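Local coordinates for ECF RNA polymerase sigma factor SigK (Mycobacterium tuberculosis, PDB 4NQW), which probably directs RNA polymerase to specific promoters as an initiation factor, held inactive by an anti-sigma factor until regulated intramembrane proteolysis releases it, at residues Arg53-Leu62 / Leu98-Val109. Numbering follows the deposited sequence.
Sequences RVYGLVMRVL and LTMAHRRAVDRV. With CD (cadmium ion), chain L; CD (cadmium ion), chain C.
The carbonyl oxygen A105 O accepts the helical bond from V109 N (3.2 Å), while a methyl of L62 comes close to it from the neighbouring helix and V61 CG1 lies near it. L62 CD2 is 3.3 Å from A105 O and also packs on R108 CB (3.6 Å). In L62, CG beside the backbone N (chi1 -52°) carries CD2 over these two atoms. V61 puts CG1 anti to N (chi1 176°), and this methyl meets V109 CG2 at 3.8 Å and the methyl of A105. The alanines A101 and A105 face the other helix; the axes pass 9.2 Å apart and cross at -20°. V54 CG1 lies on A101 CB at 4.0 Å. Toward the N-terminal ends of the two segments, L57 CD2 reaches L98 CD1 (3.6 Å) and approaches H102 at the ring edge, near its plane; the leucine and histidine side chains cross at about a right angle. Beyond this apolar seam, D107 points away and bridges two cadmium ions, one on each carboxylate oxygen; an acidic side chain of the other protein chain binds the same ion as OD2. The pair belongs to sigma-70 domain 2, the -10 element-binding domain. Helix 65-82 packs against V54, A101 and L62 through Y76, I75 and T71, whereas helix 156-167 brings Y166 and Y167 onto L57, Y166 also stacking on H102.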
ATOM      1  N   ARG A  53     -10.674  -5.710  -1.756  1.00 20.38           N
ATOM      2  CA  ARG A  53      -9.310  -5.307  -2.093  1.00 21.85           C
ATOM      3  C   ARG A  53      -8.398  -5.276  -0.862  1.00 22.14           C
ATOM      4  O   ARG A  53      -7.232  -5.665  -0.948  1.00 22.83           O
ATOM      5  CB  ARG A  53      -9.305  -3.957  -2.816  1.00 23.55           C
ATOM      6  CG  ARG A  53      -9.765  -4.052  -4.265  1.00 25.52           C
ATOM      7  CD  ARG A  53      -9.560  -2.760  -5.044  1.00 28.31           C
ATOM      8  NE  ARG A  53     -10.814  -2.057  -5.320  1.00 31.02           N
ATOM      9  CZ  ARG A  53     -11.440  -1.239  -4.474  1.00 35.42           C
ATOM     10  NH1 ARG A  53     -10.952  -1.003  -3.262  1.00 38.25           N
ATOM     11  NH2 ARG A  53     -12.576  -0.656  -4.842  1.00 36.12           N
ATOM     12  N   VAL A  54      -8.919  -4.829   0.281  1.00 20.56           N
ATOM     13  CA  VAL A  54      -8.128  -4.830   1.517  1.00 19.52           C
ATOM     14  C   VAL A  54      -7.902  -6.259   2.011  1.00 20.22           C
ATOM     15  O   VAL A  54      -6.766  -6.664   2.263  1.00 20.69           O
ATOM     16  CB  VAL A  54      -8.788  -4.003   2.638  1.00 16.65           C
ATOM     17  CG1 VAL A  54      -8.021  -4.171   3.944  1.00 14.32           C
ATOM     18  CG2 VAL A  54      -8.846  -2.535   2.246  1.00 16.60           C
ATOM     19  N   TYR A  55      -8.989  -7.014   2.147  1.00 20.40           N
ATOM     20  CA  TYR A  55      -8.914  -8.395   2.635  1.00 20.76           C
ATOM     21  C   TYR A  55      -8.043  -9.268   1.733  1.00 20.06           C
ATOM     22  O   TYR A  55      -7.255 -10.078   2.221  1.00 19.92           O
ATOM     23  CB  TYR A  55     -10.313  -8.999   2.745  1.00 20.48           C
ATOM     24  CG  TYR A  55     -10.328 -10.399   3.308  1.00 20.28           C
ATOM     25  CD1 TYR A  55     -10.044 -10.631   4.650  1.00 20.77           C
ATOM     26  CD2 TYR A  55     -10.637 -11.492   2.502  1.00 18.36           C
ATOM     27  CE1 TYR A  55     -10.063 -11.914   5.173  1.00 19.91           C
ATOM     28  CE2 TYR A  55     -10.658 -12.776   3.016  1.00 16.44           C
ATOM     29  CZ  TYR A  55     -10.371 -12.980   4.350  1.00 18.48           C
ATOM     30  OH  TYR A  55     -10.390 -14.251   4.864  1.00 21.04           O
ATOM     31  N   GLY A  56      -8.192  -9.089   0.422  1.00 18.45           N
ATOM     32  CA  GLY A  56      -7.396  -9.821  -0.559  1.00 17.27           C
ATOM     33  C   GLY A  56      -5.910  -9.526  -0.481  1.00 16.72           C
ATOM     34  O   GLY A  56      -5.084 -10.426  -0.650  1.00 17.13           O
ATOM     35  N   LEU A  57      -5.563  -8.267  -0.226  1.00 15.74           N
ATOM     36  CA  LEU A  57      -4.163  -7.885  -0.075  1.00 16.76           C
ATOM     37  C   LEU A  57      -3.581  -8.510   1.186  1.00 16.81           C
ATOM     38  O   LEU A  57      -2.508  -9.110   1.150  1.00 16.64           O
ATOM     39  CB  LEU A  57      -4.000  -6.360  -0.024  1.00 17.50           C
ATOM     40  CG  LEU A  57      -2.572  -5.866   0.247  1.00 19.01           C
ATOM     41  CD1 LEU A  57      -1.584  -6.425  -0.769  1.00 19.56           C
ATOM     42  CD2 LEU A  57      -2.525  -4.348   0.248  1.00 20.37           C
ATOM     43  N   VAL A  58      -4.301  -8.369   2.296  1.00 16.14           N
ATOM     44  CA  VAL A  58      -3.870  -8.933   3.573  1.00 16.04           C
ATOM     45  C   VAL A  58      -3.709 -10.454   3.462  1.00 15.89           C
ATOM     46  O   VAL A  58      -2.676 -10.998   3.860  1.00 15.42           O
ATOM     47  CB  VAL A  58      -4.843  -8.561   4.709  1.00 15.82           C
ATOM     48  CG1 VAL A  58      -4.505  -9.315   5.985  1.00 18.27           C
ATOM     49  CG2 VAL A  58      -4.799  -7.061   4.969  1.00 14.03           C
ATOM     50  N   MET A  59      -4.722 -11.126   2.915  1.00 16.81           N
ATOM     51  CA  MET A  59      -4.636 -12.568   2.640  1.00 19.68           C
ATOM     52  C   MET A  59      -3.372 -12.916   1.861  1.00 19.70           C
ATOM     53  O   MET A  59      -2.662 -13.856   2.209  1.00 21.14           O
ATOM     54  CB  MET A  59      -5.863 -13.069   1.854  1.00 22.73           C
ATOM     55  CG  MET A  59      -6.943 -13.732   2.697  1.00 26.11           C
ATOM     56  SD  MET A  59      -6.352 -15.065   3.767  1.00 32.46           S
ATOM     57  CE  MET A  59      -5.436 -16.094   2.620  1.00 35.02           C
ATOM     58  N   ARG A  60      -3.101 -12.152   0.809  1.00 19.79           N
ATOM     59  CA  ARG A  60      -1.930 -12.373  -0.030  1.00 20.99           C
ATOM     60  C   ARG A  60      -0.626 -12.313   0.767  1.00 21.29           C
ATOM     61  O   ARG A  60       0.256 -13.151   0.575  1.00 20.97           O
ATOM     62  CB  ARG A  60      -1.901 -11.349  -1.174  1.00 24.00           C
ATOM     63  CG  ARG A  60      -0.712 -11.468  -2.115  1.00 26.99           C
ATOM     64  CD  ARG A  60      -0.678 -12.811  -2.832  1.00 31.99           C
ATOM     65  NE  ARG A  60       0.665 -13.396  -2.794  1.00 36.38           N
ATOM     66  CZ  ARG A  60       1.569 -13.328  -3.772  1.00 38.42           C
ATOM     67  NH1 ARG A  60       1.306 -12.704  -4.919  1.00 39.87           N
ATOM     68  NH2 ARG A  60       2.755 -13.903  -3.600  1.00 38.92           N
ATOM     69  N   VAL A  61      -0.515 -11.330   1.659  1.00 21.47           N
ATOM     70  CA  VAL A  61       0.710 -11.110   2.434  1.00 21.42           C
ATOM     71  C   VAL A  61       0.847 -12.117   3.578  1.00 21.41           C
ATOM     72  O   VAL A  61       1.900 -12.731   3.741  1.00 20.83           O
ATOM     73  CB  VAL A  61       0.774  -9.671   2.997  1.00 21.43           C
ATOM     74  CG1 VAL A  61       2.001  -9.483   3.879  1.00 22.44           C
ATOM     75  CG2 VAL A  61       0.790  -8.657   1.862  1.00 20.52           C
ATOM     76  N   LEU A  62      -0.216 -12.285   4.360  1.00 21.76           N
ATOM     77  CA  LEU A  62      -0.181 -13.142   5.551  1.00 22.63           C
ATOM     78  C   LEU A  62      -0.428 -14.623   5.251  1.00 25.61           C
ATOM     79  O   LEU A  62       0.173 -15.487   5.891  1.00 27.42           O
ATOM     80  CB  LEU A  62      -1.201 -12.653   6.585  1.00 22.21           C
ATOM     81  CG  LEU A  62      -1.143 -11.169   6.963  1.00 20.35           C
ATOM     82  CD1 LEU A  62      -2.168 -10.862   8.042  1.00 20.83           C
ATOM     83  CD2 LEU A  62       0.247 -10.761   7.425  1.00 18.11           C
ATOM     84  N   LEU A  98      -5.267   1.445   1.224  1.00 23.68           N
ATOM     85  CA  LEU A  98      -4.446   0.287   0.853  1.00 23.58           C
ATOM     86  C   LEU A  98      -3.012   0.394   1.369  1.00 22.43           C
ATOM     87  O   LEU A  98      -2.394  -0.615   1.700  1.00 20.57           O
ATOM     88  CB  LEU A  98      -4.446   0.052  -0.665  1.00 23.94           C
ATOM     89  CG  LEU A  98      -5.494  -0.928  -1.205  1.00 24.37           C
ATOM     90  CD1 LEU A  98      -5.356  -2.307  -0.579  1.00 26.51           C
ATOM     91  CD2 LEU A  98      -6.896  -0.401  -0.986  1.00 22.91           C
ATOM     92  N   THR A  99      -2.494   1.616   1.443  1.00 22.66           N
ATOM     93  CA  THR A  99      -1.148   1.850   1.960  1.00 22.29           C
ATOM     94  C   THR A  99      -1.049   1.502   3.446  1.00 22.69           C
ATOM     95  O   THR A  99      -0.078   0.875   3.872  1.00 24.68           O
ATOM     96  CB  THR A  99      -0.718   3.312   1.745  1.00 22.26           C
ATOM     97  OG1 THR A  99      -0.777   3.623   0.348  1.00 21.21           O
ATOM     98  CG2 THR A  99       0.699   3.547   2.251  1.00 22.15           C
ATOM     99  N   MET A 100      -2.045   1.908   4.230  1.00 22.31           N
ATOM    100  CA  MET A 100      -2.060   1.586   5.660  1.00 22.69           C
ATOM    101  C   MET A 100      -2.336   0.099   5.899  1.00 20.59           C
ATOM    102  O   MET A 100      -1.862  -0.470   6.881  1.00 19.72           O
ATOM    103  CB  MET A 100      -3.062   2.467   6.421  1.00 26.80           C
ATOM    104  CG  MET A 100      -4.531   2.230   6.107  1.00 31.40           C
ATOM    105  SD  MET A 100      -5.640   2.957   7.332  1.00 44.99           S
ATOM    106  CE  MET A 100      -5.163   4.683   7.261  1.00 46.76           C
ATOM    107  N   ALA A 101      -3.094  -0.518   4.992  1.00 19.81           N
ATOM    108  CA  ALA A 101      -3.384  -1.955   5.052  1.00 19.84           C
ATOM    109  C   ALA A 101      -2.130  -2.774   4.772  1.00 20.46           C
ATOM    110  O   ALA A 101      -1.848  -3.757   5.462  1.00 21.14           O
ATOM    111  CB  ALA A 101      -4.476  -2.316   4.058  1.00 18.38           C
ATOM    112  N   HIS A 102      -1.385  -2.360   3.753  1.00 20.19           N
ATOM    113  CA  HIS A 102      -0.136  -3.014   3.393  1.00 18.56           C
ATOM    114  C   HIS A 102       0.910  -2.866   4.489  1.00 16.73           C
ATOM    115  O   HIS A 102       1.614  -3.819   4.824  1.00 15.05           O
ATOM    116  CB  HIS A 102       0.418  -2.424   2.104  1.00 19.36           C
ATOM    117  CG  HIS A 102       1.622  -3.144   1.597  1.00 20.25           C
ATOM    118  ND1 HIS A 102       1.532  -4.315   0.883  1.00 21.82           N
ATOM    119  CD2 HIS A 102       2.943  -2.880   1.726  1.00 19.79           C
ATOM    120  CE1 HIS A 102       2.746  -4.736   0.583  1.00 21.23           C
ATOM    121  NE2 HIS A 102       3.621  -3.883   1.081  1.00 20.13           N
ATOM    122  N   ARG A 103       1.017  -1.657   5.029  1.00 16.32           N
ATOM    123  CA  ARG A 103       1.955  -1.376   6.109  1.00 17.26           C
ATOM    124  C   ARG A 103       1.686  -2.287   7.305  1.00 16.79           C
ATOM    125  O   ARG A 103       2.623  -2.789   7.926  1.00 18.57           O
ATOM    126  CB  ARG A 103       1.853   0.092   6.529  1.00 18.22           C
ATOM    127  CG  ARG A 103       2.771   0.490   7.676  1.00 19.99           C
ATOM    128  CD  ARG A 103       2.410   1.862   8.216  1.00 22.02           C
ATOM    129  NE  ARG A 103       3.106   2.156   9.470  1.00 26.23           N
ATOM    130  CZ  ARG A 103       4.159   2.962   9.595  1.00 31.96           C
ATOM    131  NH1 ARG A 103       4.667   3.596   8.544  1.00 36.29           N
ATOM    132  NH2 ARG A 103       4.707   3.147  10.790  1.00 35.09           N
ATOM    133  N   ARG A 104       0.407  -2.503   7.610  1.00 14.15           N
ATOM    134  CA  ARG A 104       0.008  -3.320   8.754  1.00 14.32           C
ATOM    135  C   ARG A 104       0.274  -4.805   8.513  1.00 15.11           C
ATOM    136  O   ARG A 104       0.765  -5.500   9.401  1.00 14.96           O
ATOM    137  CB  ARG A 104      -1.472  -3.092   9.081  1.00 15.78           C
ATOM    138  CG  ARG A 104      -1.892  -3.598  10.452  1.00 17.58           C
ATOM    139  CD  ARG A 104      -3.280  -3.101  10.819  1.00 20.19           C
ATOM    140  NE  ARG A 104      -3.281  -1.694  11.225  1.00 21.99           N
ATOM    141  CZ  ARG A 104      -3.196  -1.255  12.483  1.00 22.78           C
ATOM    142  NH1 ARG A 104      -3.091  -2.099  13.503  1.00 22.85           N
ATOM    143  NH2 ARG A 104      -3.211   0.050  12.725  1.00 23.91           N
ATOM    144  N   ALA A 105      -0.048  -5.284   7.312  1.00 15.92           N
ATOM    145  CA  ALA A 105       0.183  -6.683   6.947  1.00 15.92           C
ATOM    146  C   ALA A 105       1.674  -7.028   6.901  1.00 17.85           C
ATOM    147  O   ALA A 105       2.097  -8.056   7.435  1.00 17.66           O
ATOM    148  CB  ALA A 105      -0.464  -6.991   5.608  1.00 13.68           C
ATOM    149  N   VAL A 106       2.461  -6.169   6.254  1.00 19.90           N
ATOM    150  CA  VAL A 106       3.909  -6.363   6.151  1.00 21.60           C
ATOM    151  C   VAL A 106       4.551  -6.356   7.537  1.00 22.76           C
ATOM    152  O   VAL A 106       5.400  -7.195   7.841  1.00 22.63           O
ATOM    153  CB  VAL A 106       4.555  -5.289   5.241  1.00 20.84           C
ATOM    154  CG1 VAL A 106       6.049  -5.143   5.512  1.00 20.30           C
ATOM    155  CG2 VAL A 106       4.305  -5.626   3.776  1.00 20.18           C
ATOM    156  N   ASP A 107       4.138  -5.406   8.370  1.00 24.94           N
ATOM    157  CA  ASP A 107       4.576  -5.357   9.762  1.00 27.81           C
ATOM    158  C   ASP A 107       4.316  -6.686  10.481  1.00 29.39           C
ATOM    159  O   ASP A 107       5.173  -7.181  11.216  1.00 28.97           O
ATOM    160  CB  ASP A 107       3.869  -4.213  10.493  1.00 29.74           C
ATOM    161  CG  ASP A 107       4.031  -4.292  11.994  1.00 32.16           C
ATOM    162  OD1 ASP A 107       3.234  -5.005  12.645  1.00 35.45           O
ATOM    163  OD2 ASP A 107       4.948  -3.633  12.523  1.00 32.40           O
ATOM    164  N   ARG A 108       3.129  -7.247  10.262  1.00 31.19           N
ATOM    165  CA  ARG A 108       2.736  -8.533  10.849  1.00 34.35           C
ATOM    166  C   ARG A 108       3.742  -9.637  10.514  1.00 35.89           C
ATOM    167  O   ARG A 108       4.082 -10.455  11.367  1.00 35.89           O
ATOM    168  CB  ARG A 108       1.350  -8.947  10.340  1.00 36.93           C
ATOM    169  CG  ARG A 108       0.437  -9.553  11.391  1.00 43.02           C
ATOM    170  CD  ARG A 108      -0.087  -8.493  12.350  1.00 48.77           C
ATOM    171  NE  ARG A 108      -1.443  -8.782  12.815  1.00 52.92           N
ATOM    172  CZ  ARG A 108      -1.769  -9.735  13.687  1.00 55.50           C
ATOM    173  NH1 ARG A 108      -0.842 -10.535  14.210  1.00 53.52           N
ATOM    174  NH2 ARG A 108      -3.043  -9.897  14.032  1.00 58.06           N
ATOM    175  N   VAL A 109       4.206  -9.650   9.266  1.00 38.15           N
ATOM    176  CA  VAL A 109       5.189 -10.632   8.799  1.00 38.77           C
ATOM    177  C   VAL A 109       6.571 -10.392   9.413  1.00 36.09           C
ATOM    178  O   VAL A 109       7.240 -11.339   9.822  1.00 37.42           O
ATOM    179  CB  VAL A 109       5.296 -10.622   7.253  1.00 39.06           C
ATOM    180  CG1 VAL A 109       6.477 -11.464   6.773  1.00 40.13           C
ATOM    181  CG2 VAL A 109       4.000 -11.122   6.631  1.00 37.52           C
TER
HETATM  182 CD    CD L 102       6.892  -2.388  11.820  0.60 47.59          CD
HETATM  183 CD    CD C 201       3.979  -5.400  14.937  1.00 46.88          CD
HETATM  184  O   HOH W   1       2.550  -7.708  14.728  1.00 23.66           O